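Local coordinates for glycerol uptake operon antiterminator-related protein (Thermotoga maritima, PDB 1VKF) that probably takes part in antitermination control of transcription of glycerol uptake genes, at residues F109-S114 and P141-K146. Sequence-based numbering, arbitrary orientation.
Sequences FFALDS and PKVARK
Val143 spreads its two methyl groups between Phe109 and Ala111, one methyl to each. Its CG1 approaches the phenyl ring at a slant, 3.9 Å from Phe109 CE2, while Val143 CG2 lies 3.8 Å from Ala111 CB. The valine torsion sets this division: CG1 stands anti to the backbone N (chi1 173°) and CG2 anti to the carbonyl carbon, which turns CG1 to the phenylalanine and CG2 to the alanine. A beta-branched residue suits the spot, since both methyls stay close to the helix backbone and cover two neighbours at once without a long, flexible chain.

The strand 105-110 and the short helix 140-144 belong to a parallel beta/alpha barrel of the TIM type, in which helices pack around the outside of the strands. Here the contact joins the C-terminal end of one strand to the helix that follows the next strand, 131-135. Phe109 reaches outward into the apolar layer between sheet and helices, where it also touches Val132 and Ile124 of helix 114-127. Ala111, the centre of an inverse gamma turn, presents just one methyl, small enough for Val143 to approach closely where the chain leaves the strand. Val134 and Val117 touch both Ala111 and Val143, extending this apolar packing to the neighbouring strand and helix 114-127.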
loop_
_atom_site.group_PDB
_atom_site.type_symbol
_atom_site.label_atom_id
_atom_site.label_comp_id
_atom_site.label_asym_id
_atom_site.label_seq_id
_atom_site.Cartn_x
_atom_site.Cartn_y
_atom_site.Cartn_z
ATOM N N PHE A 109 -1.157 -3.133 8.271
ATOM C CA PHE A 109 -0.844 -3.803 9.522
ATOM C C PHE A 109 -0.200 -2.715 10.413
ATOM O O PHE A 109 0.882 -2.206 10.112
ATOM C CB PHE A 109 0.107 -4.950 9.181
ATOM C CG PHE A 109 0.557 -5.809 10.339
ATOM C CD1 PHE A 109 0.554 -5.371 11.644
ATOM C CD2 PHE A 109 0.958 -7.102 10.089
ATOM C CE1 PHE A 109 0.955 -6.205 12.667
ATOM C CE2 PHE A 109 1.356 -7.955 11.120
ATOM C CZ PHE A 109 1.363 -7.496 12.397
ATOM N N PHE A 110 -0.891 -2.324 11.505
ATOM C CA PHE A 110 -0.391 -1.309 12.399
ATOM C C PHE A 110 0.385 -2.054 13.531
ATOM O O PHE A 110 -0.229 -2.640 14.447
ATOM C CB PHE A 110 -1.558 -0.530 13.022
ATOM C CG PHE A 110 -2.370 0.303 12.053
ATOM C CD1 PHE A 110 -1.877 0.699 10.813
ATOM C CD2 PHE A 110 -3.642 0.749 12.435
ATOM C CE1 PHE A 110 -2.656 1.491 9.958
ATOM C CE2 PHE A 110 -4.405 1.536 11.568
ATOM C CZ PHE A 110 -3.912 1.889 10.345
ATOM N N ALA A 111 1.712 -2.030 13.458
ATOM C CA ALA A 111 2.582 -2.821 14.348
ATOM C C ALA A 111 2.935 -1.978 15.594
ATOM O O ALA A 111 4.033 -1.402 15.723
ATOM C CB ALA A 111 3.801 -3.310 13.587
ATOM N N LEU A 112 1.948 -1.898 16.502
ATOM C CA LEU A 112 1.983 -0.964 17.606
ATOM C C LEU A 112 2.626 -1.555 18.872
ATOM O O LEU A 112 3.277 -0.837 19.602
ATOM C CB LEU A 112 0.558 -0.485 17.895
ATOM C CG LEU A 112 -0.047 0.415 16.790
ATOM C CD1 LEU A 112 -1.561 0.509 16.902
ATOM C CD2 LEU A 112 0.627 1.765 16.877
ATOM N N ASP A 113 2.417 -2.844 19.109
ATOM C CA ASP A 113 2.951 -3.509 20.262
ATOM C C ASP A 113 2.911 -5.000 20.017
ATOM O O ASP A 113 2.464 -5.435 18.976
ATOM C CB ASP A 113 2.202 -3.075 21.529
ATOM C CG ASP A 113 0.728 -3.285 21.491
ATOM O OD1 ASP A 113 0.229 -4.304 20.960
ATOM O OD2 ASP A 113 -0.022 -2.478 22.117
ATOM N N SER A 114 3.428 -5.773 20.944
ATOM C CA SER A 114 3.564 -7.208 20.748
ATOM C C SER A 114 2.246 -7.908 20.507
ATOM O O SER A 114 2.164 -8.832 19.691
ATOM C CB SER A 114 4.275 -7.845 21.947
ATOM O OG SER A 114 3.456 -7.724 23.109
ATOM N N PRO A 141 10.901 -4.440 9.705
ATOM C CA PRO A 141 11.859 -5.558 9.708
ATOM C C PRO A 141 11.573 -6.603 10.772
ATOM O O PRO A 141 11.622 -7.801 10.469
ATOM C CB PRO A 141 13.188 -4.865 9.947
ATOM C CG PRO A 141 12.983 -3.496 9.311
ATOM C CD PRO A 141 11.582 -3.135 9.743
ATOM N N LYS A 142 11.213 -6.147 11.966
ATOM C CA LYS A 142 10.871 -7.027 13.080
ATOM C C LYS A 142 9.715 -7.896 12.722
ATOM O O LYS A 142 9.708 -9.085 13.048
ATOM C CB LYS A 142 10.397 -6.224 14.295
ATOM C CG LYS A 142 11.386 -5.479 14.992
ATOM C CD LYS A 142 10.954 -5.325 16.464
ATOM C CE LYS A 142 12.169 -5.301 17.347
ATOM N NZ LYS A 142 11.948 -4.430 18.494
ATOM N N VAL A 143 8.690 -7.288 12.133
ATOM C CA VAL A 143 7.497 -8.012 11.741
ATOM C C VAL A 143 7.817 -8.973 10.593
ATOM O O VAL A 143 7.390 -10.136 10.620
ATOM C CB VAL A 143 6.358 -7.047 11.370
ATOM C CG1 VAL A 143 5.192 -7.778 10.821
ATOM C CG2 VAL A 143 5.970 -6.236 12.610
ATOM N N ALA A 144 8.618 -8.511 9.631
ATOM C CA ALA A 144 8.941 -9.323 8.451
ATOM C C ALA A 144 9.626 -10.623 8.864
ATOM O O ALA A 144 9.384 -11.675 8.261
ATOM C CB ALA A 144 9.864 -8.574 7.491
ATOM N N ARG A 145 10.493 -10.553 9.861
ATOM C CA ARG A 145 11.199 -11.758 10.344
ATOM C C ARG A 145 10.257 -12.825 10.877
ATOM O O ARG A 145 10.624 -14.023 10.912
ATOM C CB ARG A 145 12.218 -11.378 11.426
ATOM C CG ARG A 145 13.475 -10.709 10.869
ATOM C CD ARG A 145 14.606 -10.488 11.892
ATOM N NE ARG A 145 14.424 -9.292 12.737
ATOM C CZ ARG A 145 14.941 -8.069 12.507
ATOM N NH1 ARG A 145 15.691 -7.807 11.436
ATOM N NH2 ARG A 145 14.701 -7.089 13.370
ATOM N N LYS A 146 9.068 -12.413 11.320
ATOM C CA LYS A 146 8.062 -13.341 11.858
ATOM C C LYS A 146 7.143 -13.944 10.804
ATOM O O LYS A 146 6.411 -14.889 11.098
ATOM C CB LYS A 146 7.235 -12.647 12.943
ATOM C CG LYS A 146 8.080 -12.016 14.063
ATOM C CD LYS A 146 8.244 -12.889 15.290
ATOM C CE LYS A 146 9.099 -12.196 16.394
ATOM N NZ LYS A 146 8.430 -12.126 17.710
#